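Local coordinates for protein D-glycerate 3-kinase (Cryptococcus neoformans var. grubii serotype A, PDB 6CKG) that probably phosphorylates D-glycerate on its 3-hydroxyl with ATP, as a kinase of the P-loop nucleotide-binding fold, at residues Phe87-Thr90 / His91-Val95; Leu118-Leu121 / Glu122-Leu125; Met292-Tyr295 / Glu296-Asp300; Thr81-Leu84 / Asp85-Tyr88. One frame throughout, in Å; residues are numbered along the deposited sequence.

Contact 1. Residues Phe87-Thr90 / His91-Val95; sequences FYLT and HSDQV
With chi1 at 66°, T90 places OG1 between its own backbone N and carbonyl carbon, facing the first turn of helix 91-100, while D93 CG lies beside its own N (chi1 -81°), which sets the carboxylate carbon beside that hydroxyl. The result is a classic N-cap. T90 OG1 accepts from the amide of D93 at 3.3 Å, a long but fairly straight bond (162° at the hydrogen), and in this way caps an amide of the first turn. The T90 carbonyl opens the helical bonding, receiving Q94 N at 2.9 Å. L89, the residue before the cap, lies across the side of the turn: its CB rests 3.9 Å from D93 CB, CD2 reaches that same CB, and CD1 passes over Q94 CA toward OE1. The polar end of Q94 belongs to S98, one turn on. H91 turns outward to E160 and stacks on F157, both from the loop before strand 162-171, and its amide is taken by D162 at the start of that strand. One water links the two segments, accepting from T90 N at 3.0 Å and donating to D93 OD2 at 2.6 Å.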
loop_
_atom_site.group_PDB
_atom_site.type_symbol
_atom_site.label_atom_id
_atom_site.label_comp_id
_atom_site.label_asym_id
_atom_site.label_seq_id
_atom_site.Cartn_x
_atom_site.Cartn_y
_atom_site.Cartn_z
ATOM N N PHE A 87 -6.105 0.579 8.092
ATOM C CA PHE A 87 -6.319 -0.765 8.597
ATOM C C PHE A 87 -5.195 -1.227 9.534
ATOM O O PHE A 87 -5.070 -2.425 9.806
ATOM C CB PHE A 87 -6.482 -1.728 7.423
ATOM C CG PHE A 87 -7.777 -1.546 6.668
ATOM C CD1 PHE A 87 -7.896 -0.587 5.669
ATOM C CD2 PHE A 87 -8.873 -2.339 6.959
ATOM C CE1 PHE A 87 -9.091 -0.421 4.987
ATOM C CE2 PHE A 87 -10.078 -2.172 6.274
ATOM C CZ PHE A 87 -10.183 -1.216 5.295
ATOM N N TYR A 88 -4.391 -0.307 10.058
ATOM C CA TYR A 88 -3.484 -0.669 11.148
ATOM C C TYR A 88 -4.255 -1.292 12.313
ATOM O O TYR A 88 -5.438 -1.005 12.530
ATOM C CB TYR A 88 -2.733 0.561 11.660
ATOM C CG TYR A 88 -1.545 1.034 10.845
ATOM C CD1 TYR A 88 -0.541 0.153 10.438
ATOM C CD2 TYR A 88 -1.408 2.378 10.531
ATOM C CE1 TYR A 88 0.538 0.613 9.718
ATOM C CE2 TYR A 88 -0.340 2.844 9.823
ATOM C CZ TYR A 88 0.632 1.970 9.412
ATOM O OH TYR A 88 1.700 2.474 8.706
ATOM N N LEU A 89 -3.565 -2.151 13.072
ATOM C CA LEU A 89 -4.093 -2.653 14.335
ATOM C C LEU A 89 -4.567 -1.505 15.210
ATOM O O LEU A 89 -4.046 -0.387 15.140
ATOM C CB LEU A 89 -3.016 -3.447 15.102
ATOM C CG LEU A 89 -2.501 -4.713 14.426
ATOM C CD1 LEU A 89 -1.241 -5.214 15.173
ATOM C CD2 LEU A 89 -3.616 -5.764 14.401
ATOM N N THR A 90 -5.566 -1.787 16.046
ATOM C CA THR A 90 -5.896 -0.844 17.102
ATOM C C THR A 90 -4.662 -0.655 17.979
ATOM O O THR A 90 -3.759 -1.490 17.988
ATOM C CB THR A 90 -7.067 -1.342 17.954
ATOM O OG1 THR A 90 -6.663 -2.511 18.670
ATOM C CG2 THR A 90 -8.278 -1.674 17.094
ATOM N N HIS A 91 -4.616 0.463 18.714
ATOM C CA HIS A 91 -3.472 0.698 19.593
ATOM C C HIS A 91 -3.288 -0.451 20.586
ATOM O O HIS A 91 -2.159 -0.885 20.846
ATOM C CB HIS A 91 -3.633 2.027 20.339
ATOM C CG HIS A 91 -2.411 2.433 21.111
ATOM N ND1 HIS A 91 -2.280 2.219 22.466
ATOM C CD2 HIS A 91 -1.257 3.018 20.709
ATOM C CE1 HIS A 91 -1.102 2.662 22.870
ATOM N NE2 HIS A 91 -0.459 3.146 21.821
ATOM N N SER A 92 -4.390 -0.952 21.155
ATOM C CA SER A 92 -4.287 -2.050 22.115
ATOM C C SER A 92 -3.639 -3.282 21.485
ATOM O O SER A 92 -2.749 -3.910 22.081
ATOM C CB SER A 92 -5.670 -2.387 22.674
ATOM O OG SER A 92 -5.535 -3.244 23.782
ATOM N N ASP A 93 -4.072 -3.640 20.278
ATOM C CA ASP A 93 -3.521 -4.799 19.580
ATOM C C ASP A 93 -2.066 -4.583 19.189
ATOM O O ASP A 93 -1.270 -5.527 19.214
ATOM C CB ASP A 93 -4.347 -5.105 18.329
ATOM C CG ASP A 93 -5.617 -5.880 18.638
ATOM O OD1 ASP A 93 -5.854 -6.217 19.818
ATOM O OD2 ASP A 93 -6.377 -6.155 17.692
ATOM N N GLN A 94 -1.710 -3.357 18.782
ATOM C CA GLN A 94 -0.318 -3.065 18.449
ATOM C C GLN A 94 0.572 -3.187 19.680
ATOM O O GLN A 94 1.695 -3.697 19.594
ATOM C CB GLN A 94 -0.197 -1.669 17.836
ATOM C CG GLN A 94 1.245 -1.202 17.660
ATOM C CD GLN A 94 2.052 -2.097 16.735
ATOM O OE1 GLN A 94 1.610 -2.432 15.630
ATOM N NE2 GLN A 94 3.244 -2.494 17.184
ATOM N N VAL A 95 0.083 -2.727 20.835
ATOM C CA VAL A 95 0.840 -2.877 22.074
ATOM C C VAL A 95 1.063 -4.355 22.375
ATOM O O VAL A 95 2.166 -4.764 22.744
ATOM C CB VAL A 95 0.127 -2.150 23.228
ATOM C CG1 VAL A 95 0.718 -2.532 24.597
ATOM C CG2 VAL A 95 0.209 -0.648 23.020
HETATM O O HOH W 1 -6.720 -4.570 15.681
#

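Contact 2. Residues Leu118-Leu121 / Glu122-Leu125; sequences LPLL and EQCL
Four successive backbone bonds tie L118-L121 to E122-L125 in the opening turns of helix 118-129, each an i to i+4 alpha-helical bond. E122 N gives to L118 O at 2.9 Å, Q123 N to P119 O at 2.8 Å, C124 N to L120 O at 2.8 Å and L125 N to L121 O at 3.0 Å. P119 has no N-H to give, which suits a place in the first turn, and D117 OD1 accepts from L120 N just ahead of it. Between the two segments the apolar side-chain contact is L120 with C124: L120, with CG anti to its backbone N (chi1 -174°), brings CD1 to 3.9 Å from C124 SG, and both lean on P150 of strand 146-153. The same L120 CD1 lies 3.8 Å from Q123 OE1, whose extended chain slants past it. Among the polar side chains, E122 runs alongside the backbone, its CG 3.3 Å from L118 O. L121 and L125 face inward to M82 and L241. The helix is therefore amphipathic: the main chain bonds to itself, leucine and cysteine groups meet strands 79-83 and 146-153 and helix 239-242, and E122 and Q123 lie on the more exposed side, E122 also touching V240.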
loop_
_atom_site.group_PDB
_atom_site.type_symbol
_atom_site.label_atom_id
_atom_site.label_comp_id
_atom_site.label_asym_id
_atom_site.label_seq_id
_atom_site.Cartn_x
_atom_site.Cartn_y
_atom_site.Cartn_z
ATOM N N LEU A 118 -5.510 -7.859 9.735
ATOM C CA LEU A 118 -5.814 -8.620 8.526
ATOM C C LEU A 118 -7.252 -9.143 8.500
ATOM O O LEU A 118 -7.860 -9.145 7.422
ATOM C CB LEU A 118 -4.809 -9.767 8.345
ATOM C CG LEU A 118 -3.405 -9.283 7.964
ATOM C CD1 LEU A 118 -2.405 -10.444 8.004
ATOM C CD2 LEU A 118 -3.426 -8.657 6.584
ATOM N N PRO A 119 -7.840 -9.598 9.621
ATOM C CA PRO A 119 -9.286 -9.915 9.583
ATOM C C PRO A 119 -10.142 -8.763 9.085
ATOM O O PRO A 119 -11.068 -8.988 8.294
ATOM C CB PRO A 119 -9.605 -10.277 11.038
ATOM C CG PRO A 119 -8.304 -10.868 11.543
ATOM C CD PRO A 119 -7.231 -10.032 10.898
ATOM N N LEU A 120 -9.842 -7.528 9.508
ATOM C CA LEU A 120 -10.652 -6.382 9.098
ATOM C C LEU A 120 -10.437 -6.054 7.624
ATOM O O LEU A 120 -11.396 -5.755 6.904
ATOM C CB LEU A 120 -10.329 -5.163 9.971
ATOM C CG LEU A 120 -11.199 -3.920 9.766
ATOM C CD1 LEU A 120 -12.669 -4.241 10.014
ATOM C CD2 LEU A 120 -10.752 -2.766 10.664
ATOM N N LEU A 121 -9.184 -6.076 7.170
ATOM C CA LEU A 121 -8.888 -5.917 5.748
ATOM C C LEU A 121 -9.652 -6.925 4.904
ATOM O O LEU A 121 -10.290 -6.566 3.909
ATOM C CB LEU A 121 -7.385 -6.069 5.517
ATOM C CG LEU A 121 -6.577 -4.804 5.759
ATOM C CD1 LEU A 121 -5.101 -5.137 6.011
ATOM C CD2 LEU A 121 -6.745 -3.897 4.542
ATOM N N GLU A 122 -9.591 -8.203 5.284
ATOM C CA GLU A 122 -10.281 -9.229 4.516
ATOM C C GLU A 122 -11.789 -9.038 4.576
ATOM O O GLU A 122 -12.468 -9.155 3.549
ATOM C CB GLU A 122 -9.893 -10.619 5.011
ATOM C CG GLU A 122 -8.443 -10.951 4.764
ATOM C CD GLU A 122 -8.101 -12.376 5.134
ATOM O OE1 GLU A 122 -8.990 -13.251 5.025
ATOM O OE2 GLU A 122 -6.945 -12.614 5.543
ATOM N N GLN A 123 -12.329 -8.738 5.764
ATOM C CA GLN A 123 -13.765 -8.500 5.885
ATOM C C GLN A 123 -14.205 -7.334 5.002
ATOM O O GLN A 123 -15.223 -7.419 4.308
ATOM C CB GLN A 123 -14.152 -8.248 7.358
ATOM C CG GLN A 123 -15.648 -7.969 7.573
ATOM C CD GLN A 123 -16.017 -7.614 9.026
ATOM O OE1 GLN A 123 -15.273 -6.925 9.726
ATOM N NE2 GLN A 123 -17.176 -8.090 9.472
ATOM N N CYS A 124 -13.452 -6.232 5.014
ATOM C CA CYS A 124 -13.886 -5.059 4.259
ATOM C C CYS A 124 -13.772 -5.289 2.761
ATOM O O CYS A 124 -14.665 -4.904 1.999
ATOM C CB CYS A 124 -13.079 -3.833 4.678
ATOM S SG CYS A 124 -13.628 -3.236 6.328
ATOM N N LEU A 125 -12.697 -5.934 2.314
ATOM C CA LEU A 125 -12.558 -6.168 0.883
ATOM C C LEU A 125 -13.613 -7.149 0.388
ATOM O O LEU A 125 -14.180 -6.960 -0.691
ATOM C CB LEU A 125 -11.143 -6.655 0.566
ATOM C CG LEU A 125 -10.719 -6.577 -0.908
ATOM C CD1 LEU A 125 -11.337 -5.365 -1.620
ATOM C CD2 LEU A 125 -9.207 -6.502 -0.977
#

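Contact 3. Residues Met292-Tyr295 / Glu296-Asp300; sequences MPSY and ELFQD
E296 N bonds to M292 O at 2.9 Å (163° at the hydrogen), matched in length by F298 N to S294 O, and the methylene chain of E296 closes over the M292 carbonyl, with CG 3.2 Å from M292 O. Between these two alpha-helical bonds comes L297 N to P293 O at 3.0 Å; the next in line, Q299 N to Y295 O at 3.5 Å, is weak, as helix 281-298 gives way to a 3-10 turn. P293 kinks the helix, for neither its N nor that of S294 is bonded to the turn before. Further along the chain Q299 stretches out from a CG anti to its N (chi1 -171°), which brings OE1 to the edge of the Y295 ring, in plane, 3.6 Å from CD1; amide and ring are turned 72° apart. F298 sets CD2 and CE2 beside S294, both 3.9 Å from OG. The polar ends of Y295 and E296 have outside partners: Y295 OH bonds to Q56, and the E296 carboxylate to T219 and the amide of I220. F298 packs on I231 and L235 of helix 225-236, M292 reaches V259 and W260 of helix 258-273, and Y295 and Q299 lean together on Q53 of strand 48-53.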
loop_
_atom_site.group_PDB
_atom_site.type_symbol
_atom_site.label_atom_id
_atom_site.label_comp_id
_atom_site.label_asym_id
_atom_site.label_seq_id
_atom_site.Cartn_x
_atom_site.Cartn_y
_atom_site.Cartn_z
ATOM N N MET A 292 12.378 1.066 4.574
ATOM C CA MET A 292 13.271 0.686 3.478
ATOM C C MET A 292 13.614 -0.803 3.406
ATOM O O MET A 292 13.735 -1.317 2.283
ATOM C CB MET A 292 14.562 1.514 3.558
ATOM C CG MET A 292 14.581 2.729 2.659
ATOM S SD MET A 292 14.389 2.332 0.906
ATOM C CE MET A 292 12.933 3.300 0.567
ATOM N N PRO A 293 13.810 -1.539 4.512
ATOM C CA PRO A 293 14.075 -2.982 4.357
ATOM C C PRO A 293 12.952 -3.712 3.647
ATOM O O PRO A 293 13.214 -4.678 2.919
ATOM C CB PRO A 293 14.241 -3.483 5.800
ATOM C CG PRO A 293 14.421 -2.283 6.630
ATOM C CD PRO A 293 13.808 -1.131 5.929
ATOM N N SER A 294 11.706 -3.255 3.815
ATOM C CA SER A 294 10.598 -3.904 3.129
ATOM C C SER A 294 10.647 -3.648 1.630
ATOM O O SER A 294 10.343 -4.550 0.843
ATOM C CB SER A 294 9.259 -3.432 3.709
ATOM O OG SER A 294 8.997 -4.071 4.952
ATOM N N TYR A 295 10.971 -2.413 1.221
ATOM C CA TYR A 295 11.193 -2.130 -0.196
ATOM C C TYR A 295 12.310 -2.999 -0.755
ATOM O O TYR A 295 12.175 -3.580 -1.838
ATOM C CB TYR A 295 11.536 -0.650 -0.403
ATOM C CG TYR A 295 10.394 0.330 -0.190
ATOM C CD1 TYR A 295 9.469 0.586 -1.196
ATOM C CD2 TYR A 295 10.274 1.034 0.999
ATOM C CE1 TYR A 295 8.430 1.501 -1.008
ATOM C CE2 TYR A 295 9.239 1.947 1.195
ATOM C CZ TYR A 295 8.325 2.173 0.195
ATOM O OH TYR A 295 7.312 3.086 0.399
ATOM N N GLU A 296 13.430 -3.088 -0.027
ATOM C CA GLU A 296 14.591 -3.833 -0.517
ATOM C C GLU A 296 14.273 -5.314 -0.701
ATOM O O GLU A 296 14.665 -5.919 -1.706
ATOM C CB GLU A 296 15.769 -3.655 0.443
ATOM C CG GLU A 296 16.298 -2.223 0.510
ATOM C CD GLU A 296 17.377 -2.034 1.563
ATOM O OE1 GLU A 296 17.915 -3.039 2.058
ATOM O OE2 GLU A 296 17.709 -0.873 1.879
ATOM N N LEU A 297 13.564 -5.917 0.256
ATOM C CA LEU A 297 13.352 -7.361 0.266
ATOM C C LEU A 297 12.129 -7.823 -0.520
ATOM O O LEU A 297 12.157 -8.907 -1.111
ATOM C CB LEU A 297 13.203 -7.856 1.703
ATOM C CG LEU A 297 14.451 -7.795 2.579
ATOM C CD1 LEU A 297 14.099 -8.329 3.948
ATOM C CD2 LEU A 297 15.572 -8.613 1.953
ATOM N N PHE A 298 11.032 -7.065 -0.493
ATOM C CA PHE A 298 9.726 -7.603 -0.859
ATOM C C PHE A 298 9.069 -6.921 -2.052
ATOM O O PHE A 298 8.040 -7.412 -2.533
ATOM C CB PHE A 298 8.747 -7.496 0.326
ATOM C CG PHE A 298 9.276 -8.040 1.616
ATOM C CD1 PHE A 298 9.867 -9.298 1.679
ATOM C CD2 PHE A 298 9.179 -7.288 2.775
ATOM C CE1 PHE A 298 10.341 -9.795 2.888
ATOM C CE2 PHE A 298 9.649 -7.768 3.962
ATOM C CZ PHE A 298 10.244 -9.025 4.019
ATOM N N GLN A 299 9.591 -5.788 -2.503
ATOM C CA GLN A 299 8.920 -5.032 -3.553
ATOM C C GLN A 299 8.830 -5.819 -4.856
ATOM O O GLN A 299 7.893 -5.615 -5.634
ATOM C CB GLN A 299 9.666 -3.719 -3.776
ATOM C CG GLN A 299 8.992 -2.718 -4.667
ATOM C CD GLN A 299 9.776 -1.432 -4.732
ATOM O OE1 GLN A 299 9.204 -0.340 -4.679
ATOM N NE2 GLN A 299 11.095 -1.549 -4.830
ATOM N N ASP A 300 9.778 -6.726 -5.118
ATOM C CA ASP A 300 9.750 -7.432 -6.394
ATOM C C ASP A 300 8.601 -8.421 -6.487
ATOM O O ASP A 300 8.227 -8.803 -7.604
ATOM C CB ASP A 300 11.077 -8.158 -6.650
ATOM C CG ASP A 300 12.245 -7.203 -6.757
ATOM O OD1 ASP A 300 12.136 -6.208 -7.505
ATOM O OD2 ASP A 300 13.261 -7.432 -6.069
#

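Contact 4. Residues Thr81-Leu84 / Asp85-Tyr88; sequences TMSL and DDFY. With EDO (1,2-ethanediol), chain C.
F87 folds back on the end of strand 79-83, and its side chain can be followed outward. CB lies 3.4 Å from L84 O; CD1, with chi1 at -70°, comes to 3.3 Å from S83 O, which sits in the ring plane at the edge; CE1 passes on to M82 CG, and CZ ends 3.7 Å from M82 CE. The M82 and F87 side chains cross at about a right angle, M82 bending at its sulfur so that CE turns to the phenyl tip. This is an oblique Met-aromatic contact, with SD lying 50° off the ring normal. The backbone beneath makes a 3-10 turn: D86 N bonds to S83 O and F87 N to L84 O. On another side of the strand end a 1,2-ethanediol, probably from the crystallisation liquor, accepts from S83 N at 3.0 Å through O2 and donates from O2 to D86 OD2 at 2.7 Å. The other D86 oxygen takes Y152 N, S83 OG bonds to E180, and D85 OD2 forms a salt bridge with K154. M82 and F87 thus face helix 118-129 as an apolar pair, though the ring edge also meets S83 O; S83 and the two aspartates have polar partners, and the diol, also bonded to P150 O, joins a strand amide to a carboxylate.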
loop_
_atom_site.group_PDB
_atom_site.type_symbol
_atom_site.label_atom_id
_atom_site.label_comp_id
_atom_site.label_asym_id
_atom_site.label_seq_id
_atom_site.Cartn_x
_atom_site.Cartn_y
_atom_site.Cartn_z
ATOM N N THR A 81 -12.618 3.604 -1.860
ATOM C CA THR A 81 -11.175 3.512 -1.662
ATOM C C THR A 81 -10.855 2.865 -0.322
ATOM O O THR A 81 -11.444 3.231 0.706
ATOM C CB THR A 81 -10.516 4.889 -1.731
ATOM O OG1 THR A 81 -10.697 5.439 -3.035
ATOM C CG2 THR A 81 -9.003 4.764 -1.448
ATOM N N MET A 82 -9.926 1.904 -0.339
ATOM C CA MET A 82 -9.304 1.347 0.859
ATOM C C MET A 82 -7.835 1.748 0.879
ATOM O O MET A 82 -7.095 1.461 -0.073
ATOM C CB MET A 82 -9.420 -0.181 0.896
ATOM C CG MET A 82 -10.750 -0.680 1.391
ATOM S SD MET A 82 -10.943 -2.462 1.245
ATOM C CE MET A 82 -9.529 -3.055 2.202
ATOM N N SER A 83 -7.412 2.407 1.953
ATOM C CA SER A 83 -6.013 2.749 2.168
ATOM C C SER A 83 -5.449 1.850 3.262
ATOM O O SER A 83 -6.038 1.740 4.338
ATOM C CB SER A 83 -5.867 4.217 2.561
ATOM O OG SER A 83 -6.481 5.038 1.601
ATOM N N LEU A 84 -4.308 1.220 2.986
ATOM C CA LEU A 84 -3.740 0.251 3.925
ATOM C C LEU A 84 -3.559 0.831 5.331
ATOM O O LEU A 84 -3.817 0.148 6.329
ATOM C CB LEU A 84 -2.406 -0.261 3.389
ATOM C CG LEU A 84 -1.713 -1.331 4.231
ATOM C CD1 LEU A 84 -2.568 -2.582 4.221
ATOM C CD2 LEU A 84 -0.328 -1.610 3.634
ATOM N N ASP A 85 -3.127 2.090 5.432
ATOM C CA ASP A 85 -2.860 2.678 6.743
ATOM C C ASP A 85 -4.123 2.806 7.590
ATOM O O ASP A 85 -4.034 2.860 8.818
ATOM C CB ASP A 85 -2.235 4.059 6.595
ATOM C CG ASP A 85 -0.866 4.023 5.970
ATOM O OD1 ASP A 85 -0.451 2.964 5.435
ATOM O OD2 ASP A 85 -0.211 5.082 6.013
ATOM N N ASP A 86 -5.301 2.889 6.969
ATOM C CA ASP A 86 -6.522 2.959 7.764
ATOM C C ASP A 86 -6.851 1.630 8.424
ATOM O O ASP A 86 -7.773 1.574 9.247
ATOM C CB ASP A 86 -7.702 3.409 6.901
ATOM C CG ASP A 86 -7.651 4.875 6.589
ATOM O OD1 ASP A 86 -7.497 5.667 7.542
ATOM O OD2 ASP A 86 -7.726 5.233 5.387
ATOM N N PHE A 87 -6.105 0.579 8.092
ATOM C CA PHE A 87 -6.319 -0.765 8.597
ATOM C C PHE A 87 -5.195 -1.227 9.534
ATOM O O PHE A 87 -5.070 -2.425 9.806
ATOM C CB PHE A 87 -6.482 -1.728 7.423
ATOM C CG PHE A 87 -7.777 -1.546 6.668
ATOM C CD1 PHE A 87 -7.896 -0.587 5.669
ATOM C CD2 PHE A 87 -8.873 -2.339 6.959
ATOM C CE1 PHE A 87 -9.091 -0.421 4.987
ATOM C CE2 PHE A 87 -10.078 -2.172 6.274
ATOM C CZ PHE A 87 -10.183 -1.216 5.295
ATOM N N TYR A 88 -4.391 -0.307 10.058
ATOM C CA TYR A 88 -3.484 -0.669 11.148
ATOM C C TYR A 88 -4.255 -1.292 12.313
ATOM O O TYR A 88 -5.438 -1.005 12.530
ATOM C CB TYR A 88 -2.733 0.561 11.660
ATOM C CG TYR A 88 -1.545 1.034 10.845
ATOM C CD1 TYR A 88 -0.541 0.153 10.438
ATOM C CD2 TYR A 88 -1.408 2.378 10.531
ATOM C CE1 TYR A 88 0.538 0.613 9.718
ATOM C CE2 TYR A 88 -0.340 2.844 9.823
ATOM C CZ TYR A 88 0.632 1.970 9.412
ATOM O OH TYR A 88 1.700 2.474 8.706
HETATM C C1 EDO C . -11.422 4.604 4.611
HETATM O O1 EDO C . -10.750 5.340 5.653
HETATM C C2 EDO C . -10.618 3.348 4.288
HETATM O O2 EDO C . -9.324 3.738 3.806
#

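Overall arrangement
Contacts 4, 1 and 2 follow one path: strand 79-83 ends in the 3-10 turn of contact 4, F87 and Y88 are shared with contact 1, and helix 118-129 of contact 2 packs back on the strand end. F87 joins contacts 4 and 2, its CG 3.3 Å from L121 CD2, and M82 CE meets L121 CD2 too, at 3.7 Å. Contact 1 lies at the surface and relies on a side-chain cap and water; contacts 2 and 4 are partly buried and pair apolar packing with polar margins. Contact 3, buried at the end of helix 281-298, touches none of them, its centre about 19 to 23 Å from theirs, and the polar ends of Y295 and E296 find protein partners.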